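Local coordinates for KLLA0C04147p (Kluyveromyces lactis, PDB 5H2A), which probably binds and transfers sterols as an intact OSBP-family protein, of which this chain is the ankyrin-repeat domain near the N-terminus, at residues D94-T97 with P98-A102; H56-V59 with Q60-A64. All blocks are in the same frame, centred on the assembly; numbering follows the deposited sequence.

Interaction 1. Residues D94-T97 with P98-A102; sequences DGNT and PLHLA
Thr97 and His100 grip each other at the start of helix 98-104, backbone to side chain in both directions. The imidazole ND1 reaches back to the threonine backbone: Thr97 N donates to His100 ND1 over 3.0 Å and almost straight, at 171°, although the NH is tilted from the ring plane. Thr97 OG1 lies 2.8 Å from the same His100 ND1. Because His100 NE2 bonds to Leu130 O, a carbonyl, the ring proton is probably on NE2, and ND1 could hardly donate to OG1 while accepting the Thr97 NH. In return Thr97 OG1 accepts from His100 N at 3.2 Å, occupying a backbone NH of the first helical turn. This reciprocal pairing is a capping box with Thr97 as N-cap. A chi1 of 64°, which sets OG1 between the backbone N and the carbonyl carbon, turns the hydroxyl over the helix end, and threonine suits the place because its short branch carries an acceptor. Histidine suits position 100 because its two nitrogens bridge the cap and a later loop. Pro98 fits N1, which needs no NH for the helix. Thr97-Pro98-Leu99-His100 is thus the TPLH signature that opens the first helix of an ankyrin repeat, in keeping with the repeat predicted here. The helix proper follows with Leu101 N bonding to Thr97 O at 3.2 Å. Ahead of the cap, Asn96 crosses the histidine at about a right angle, its OD1 3.4 Å from His100 CB and its amide plane turned 45° from the ring. Asn96 CB meets Leu101 CD2 at 3.9 Å. Further out, Asn126 ND2, in the loop after helix 108-115, bonds to Asn96 OD1. Gly95 has a positive phi, where a side chain would press on the preceding carbonyl; its own O is held by Gln91 NE2.

Interaction 2. Residues H56-V59 with Q60-A64; sequences HYAV and QVSPA
Ala58 and Ser62 make the close-packed side of this contact, where helix 54-61 comes to its end. Ser62 N bonds to Ala58 O at 2.7 Å, and the same oxygen receives a second, weak bond from Val61 N at 3.2 Å. The serine side chain lies against the alanine, its OG 3.6 Å from Ala58 CB. With chi1 at -70° Ser62 OG sits beside its own backbone N, and it is hydrogen-bonded to Leu23 O of helix 12-25; a small side chain ending in a hydroxyl can pack on Ala58 and still make that bond. Ser62 is the first residue to quit helical angles, and Pro63 then stands as N-cap of helix 64-74, making a short turn between two helices of this ankyrin-repeat domain. Val61 N keeps its main bond to Tyr57 O at 3.0 Å, and Val61 CG2 rests on that same oxygen at 3.4 Å. The looser side belongs to Gln60, which is exposed. Its base rests on backbone, Gln60 CB lying 3.3 Å from Tyr57 O. The extended chain then runs alongside Tyr57 and points the same way, yet the two side chains come no nearer than Gln60 OE1 to Tyr57 CD1 at 4.0 Å, with amide and ring planes 73° apart. Gln60 also touches Leu101 and Gln105. Tyr57 leans instead on Leu19 and Leu23, while Lys16 NZ bonds to its hydroxyl.

Interaction 2 comes first along the chain, closing helix 54-61, and interaction 1 follows after helix 64-74 and a long loop, opening helix 98-104. Their centres are about 12 Å apart on the same side of the chain's centre. Helix 54-61 touches the loop residue just before the N-cap through His56, whose NE2 probably bonds to Asn96 O at 2.9 Å, and it meets helix 98-104 through Val59, whose CG1 packs 3.5 Å from Ala102 N. Side chains of helix 54-61 thus reach both the loop and the start of helix 98-104, consistent with the side-by-side stacking of helices in an ankyrin-repeat domain.

Interaction 1. Residues D94-T97 with P98-A102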
ATOM      1  N   ASP A  94      -5.330  -3.333  18.059  1.00 22.31           N
ATOM      2  CA  ASP A  94      -6.688  -3.258  17.523  1.00 19.46           C
ATOM      3  C   ASP A  94      -6.715  -3.185  15.997  1.00 21.38           C
ATOM      4  O   ASP A  94      -7.789  -2.989  15.413  1.00 22.26           O
ATOM      5  CB  ASP A  94      -7.416  -2.044  18.113  1.00 21.98           C
ATOM      6  CG  ASP A  94      -7.382  -2.029  19.648  1.00 32.94           C
ATOM      7  OD1 ASP A  94      -7.845  -3.009  20.263  1.00 24.61           O
ATOM      8  OD2 ASP A  94      -6.890  -1.042  20.233  1.00 26.55           O
ATOM      9  N   GLY A  95      -5.569  -3.328  15.341  1.00 18.47           N
ATOM     10  CA  GLY A  95      -5.490  -3.154  13.902  1.00 19.40           C
ATOM     11  C   GLY A  95      -5.419  -1.712  13.432  1.00 18.38           C
ATOM     12  O   GLY A  95      -5.442  -1.470  12.216  1.00 19.16           O
ATOM     13  N   ASN A  96      -5.316  -0.751  14.346  1.00 17.70           N
ATOM     14  CA  ASN A  96      -5.303   0.654  13.970  1.00 17.94           C
ATOM     15  C   ASN A  96      -3.913   1.129  13.583  1.00 17.12           C
ATOM     16  O   ASN A  96      -2.915   0.795  14.236  1.00 18.97           O
ATOM     17  CB  ASN A  96      -5.851   1.497  15.121  1.00 17.72           C
ATOM     18  CG  ASN A  96      -7.362   1.397  15.224  1.00 17.95           C
ATOM     19  OD1 ASN A  96      -8.047   1.372  14.208  1.00 18.66           O
ATOM     20  ND2 ASN A  96      -7.884   1.318  16.448  1.00 17.26           N
ATOM     21  N   THR A  97      -3.855   1.904  12.506  1.00 17.80           N
ATOM     22  CA  THR A  97      -2.674   2.655  12.103  1.00 14.78           C
ATOM     23  C   THR A  97      -2.698   4.019  12.774  1.00 14.84           C
ATOM     24  O   THR A  97      -3.729   4.439  13.333  1.00 14.18           O
ATOM     25  CB  THR A  97      -2.663   2.834  10.583  1.00 14.89           C
ATOM     26  OG1 THR A  97      -3.802   3.621  10.215  1.00 14.77           O
ATOM     27  CG2 THR A  97      -2.706   1.481   9.862  1.00 15.63           C
ATOM     28  N   PRO A  98      -1.589   4.772  12.714  1.00 14.78           N
ATOM     29  CA  PRO A  98      -1.646   6.145  13.245  1.00 16.73           C
ATOM     30  C   PRO A  98      -2.725   6.970  12.574  1.00 16.31           C
ATOM     31  O   PRO A  98      -3.337   7.822  13.221  1.00 15.60           O
ATOM     32  CB  PRO A  98      -0.244   6.693  12.948  1.00 15.06           C
ATOM     33  CG  PRO A  98       0.653   5.441  12.980  1.00 15.17           C
ATOM     34  CD  PRO A  98      -0.222   4.385  12.320  1.00 15.56           C
ATOM     35  N   LEU A  99      -2.983   6.712  11.292  1.00 13.03           N
ATOM     36  CA  LEU A  99      -4.007   7.470  10.569  1.00 16.11           C
ATOM     37  C   LEU A  99      -5.407   7.157  11.096  1.00 14.41           C
ATOM     38  O   LEU A  99      -6.245   8.064  11.204  1.00 16.03           O
ATOM     39  CB  LEU A  99      -3.897   7.178   9.068  1.00 12.55           C
ATOM     40  CG  LEU A  99      -4.865   7.975   8.186  1.00 14.83           C
ATOM     41  CD1 LEU A  99      -4.635   9.466   8.378  1.00 14.53           C
ATOM     42  CD2 LEU A  99      -4.676   7.572   6.718  1.00 16.65           C
ATOM     43  N   HIS A 100      -5.690   5.881  11.416  1.00 14.08           N
ATOM     44  CA  HIS A 100      -6.945   5.536  12.091  1.00 16.05           C
ATOM     45  C   HIS A 100      -7.148   6.393  13.338  1.00 14.63           C
ATOM     46  O   HIS A 100      -8.242   6.913  13.590  1.00 12.95           O
ATOM     47  CB  HIS A 100      -6.960   4.064  12.522  1.00 13.32           C
ATOM     48  CG  HIS A 100      -7.252   3.088  11.432  1.00 17.36           C
ATOM     49  ND1 HIS A 100      -6.264   2.434  10.737  1.00 17.28           N
ATOM     50  CD2 HIS A 100      -8.429   2.603  10.965  1.00 16.47           C
ATOM     51  CE1 HIS A 100      -6.813   1.619   9.853  1.00 18.12           C
ATOM     52  NE2 HIS A 100      -8.127   1.687   9.986  1.00 16.69           N
ATOM     53  N   LEU A 101      -6.104   6.484  14.175  1.00 16.26           N
ATOM     54  CA  LEU A 101      -6.226   7.192  15.451  1.00 16.73           C
ATOM     55  C   LEU A 101      -6.348   8.694  15.238  1.00 15.13           C
ATOM     56  O   LEU A 101      -7.093   9.367  15.956  1.00 15.03           O
ATOM     57  CB  LEU A 101      -5.017   6.889  16.349  1.00 14.34           C
ATOM     58  CG  LEU A 101      -4.761   5.413  16.686  1.00 17.81           C
ATOM     59  CD1 LEU A 101      -3.609   5.250  17.710  1.00 19.64           C
ATOM     60  CD2 LEU A 101      -6.053   4.793  17.218  1.00 22.84           C
ATOM     61  N   ALA A 102      -5.615   9.237  14.262  1.00 13.41           N
ATOM     62  CA  ALA A 102      -5.683  10.673  14.000  1.00 16.21           C
ATOM     63  C   ALA A 102      -7.068  11.066  13.503  1.00 13.24           C
ATOM     64  O   ALA A 102      -7.627  12.092  13.930  1.00 17.42           O
ATOM     65  CB  ALA A 102      -4.607  11.077  12.978  1.00 13.59           C
TER

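Interaction 2. Residues H56-V59 with Q60-A64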
ATOM      1  N   HIS A  56       1.872   5.893  17.033  1.00 14.36           N
ATOM      2  CA  HIS A  56       0.532   5.764  17.604  1.00 15.77           C
ATOM      3  C   HIS A  56       0.401   6.577  18.884  1.00 17.90           C
ATOM      4  O   HIS A  56      -0.559   7.345  19.057  1.00 15.77           O
ATOM      5  CB  HIS A  56       0.203   4.303  17.903  1.00 19.69           C
ATOM      6  CG  HIS A  56       0.134   3.424  16.699  1.00 15.54           C
ATOM      7  ND1 HIS A  56       1.250   3.048  15.979  1.00 16.54           N
ATOM      8  CD2 HIS A  56      -0.920   2.803  16.118  1.00 16.58           C
ATOM      9  CE1 HIS A  56       0.884   2.249  14.992  1.00 17.05           C
ATOM     10  NE2 HIS A  56      -0.428   2.074  15.064  1.00 16.57           N
ATOM     11  N   TYR A  57       1.358   6.413  19.811  1.00 15.86           N
ATOM     12  CA  TYR A  57       1.277   7.154  21.067  1.00 18.01           C
ATOM     13  C   TYR A  57       1.384   8.652  20.831  1.00 15.66           C
ATOM     14  O   TYR A  57       0.699   9.435  21.492  1.00 17.09           O
ATOM     15  CB  TYR A  57       2.371   6.688  22.034  1.00 17.51           C
ATOM     16  CG  TYR A  57       2.168   5.260  22.503  1.00 18.82           C
ATOM     17  CD1 TYR A  57       0.945   4.852  23.012  1.00 29.33           C
ATOM     18  CD2 TYR A  57       3.192   4.328  22.415  1.00 24.94           C
ATOM     19  CE1 TYR A  57       0.752   3.541  23.447  1.00 32.50           C
ATOM     20  CE2 TYR A  57       3.007   3.017  22.834  1.00 21.37           C
ATOM     21  CZ  TYR A  57       1.788   2.637  23.349  1.00 29.71           C
ATOM     22  OH  TYR A  57       1.608   1.349  23.783  1.00 36.90           O
ATOM     23  N   ALA A  58       2.211   9.068  19.874  1.00 14.03           N
ATOM     24  CA  ALA A  58       2.368  10.501  19.610  1.00 16.78           C
ATOM     25  C   ALA A  58       1.068  11.121  19.085  1.00 16.60           C
ATOM     26  O   ALA A  58       0.678  12.214  19.517  1.00 19.11           O
ATOM     27  CB  ALA A  58       3.524  10.742  18.626  1.00 14.06           C
ATOM     28  N   VAL A  59       0.390  10.449  18.149  1.00 18.99           N
ATOM     29  CA  VAL A  59      -0.933  10.912  17.719  1.00 16.27           C
ATOM     30  C   VAL A  59      -1.862  11.062  18.923  1.00 16.50           C
ATOM     31  O   VAL A  59      -2.646  12.016  19.007  1.00 19.63           O
ATOM     32  CB  VAL A  59      -1.522   9.956  16.658  1.00 20.90           C
ATOM     33  CG1 VAL A  59      -3.018  10.258  16.400  1.00 21.94           C
ATOM     34  CG2 VAL A  59      -0.715  10.031  15.387  1.00 16.82           C
ATOM     35  N   GLN A  60      -1.766  10.145  19.893  1.00 16.97           N
ATOM     36  CA  GLN A  60      -2.645  10.222  21.062  1.00 18.71           C
ATOM     37  C   GLN A  60      -2.319  11.414  21.963  1.00 24.64           C
ATOM     38  O   GLN A  60      -3.235  12.035  22.500  1.00 20.43           O
ATOM     39  CB  GLN A  60      -2.585   8.932  21.887  1.00 22.01           C
ATOM     40  CG  GLN A  60      -3.267   7.715  21.267  1.00 24.49           C
ATOM     41  CD  GLN A  60      -2.882   6.437  22.000  1.00 35.50           C
ATOM     42  OE1 GLN A  60      -2.634   5.400  21.385  1.00 40.92           O
ATOM     43  NE2 GLN A  60      -2.804   6.517  23.318  1.00 45.41           N
ATOM     44  N   VAL A  61      -1.035  11.721  22.196  1.00 18.14           N
ATOM     45  CA  VAL A  61      -0.697  12.612  23.315  1.00 15.96           C
ATOM     46  C   VAL A  61       0.205  13.791  22.935  1.00 19.51           C
ATOM     47  O   VAL A  61       0.408  14.705  23.748  1.00 18.58           O
ATOM     48  CB  VAL A  61      -0.027  11.824  24.466  1.00 19.82           C
ATOM     49  CG1 VAL A  61      -0.828  10.564  24.833  1.00 23.88           C
ATOM     50  CG2 VAL A  61       1.440  11.483  24.106  1.00 16.56           C
ATOM     51  N   SER A  62       0.778  13.783  21.707  1.00 17.34           N
ATOM     52  CA  SER A  62       1.857  14.728  21.400  1.00 16.21           C
ATOM     53  C   SER A  62       1.363  15.933  20.604  1.00 20.41           C
ATOM     54  O   SER A  62       0.394  15.825  19.845  1.00 19.86           O
ATOM     55  CB  SER A  62       2.957  14.042  20.579  1.00 17.01           C
ATOM     56  OG  SER A  62       3.661  13.106  21.377  1.00 18.67           O
ATOM     57  N   PRO A  63       2.078  17.065  20.701  1.00 21.22           N
ATOM     58  CA  PRO A  63       1.828  18.186  19.780  1.00 23.57           C
ATOM     59  C   PRO A  63       2.151  17.809  18.349  1.00 22.81           C
ATOM     60  O   PRO A  63       3.036  16.991  18.083  1.00 19.09           O
ATOM     61  CB  PRO A  63       2.783  19.289  20.264  1.00 29.54           C
ATOM     62  CG  PRO A  63       3.438  18.784  21.511  1.00 31.01           C
ATOM     63  CD  PRO A  63       3.253  17.297  21.563  1.00 23.40           C
ATOM     64  N   ALA A  64       1.466  18.471  17.412  1.00 20.07           N
ATOM     65  CA  ALA A  64       1.696  18.191  16.001  1.00 19.03           C
ATOM     66  C   ALA A  64       3.141  18.470  15.604  1.00 19.94           C
ATOM     67  O   ALA A  64       3.670  17.806  14.710  1.00 21.02           O
ATOM     68  CB  ALA A  64       0.717  19.008  15.149  1.00 25.61           C
TER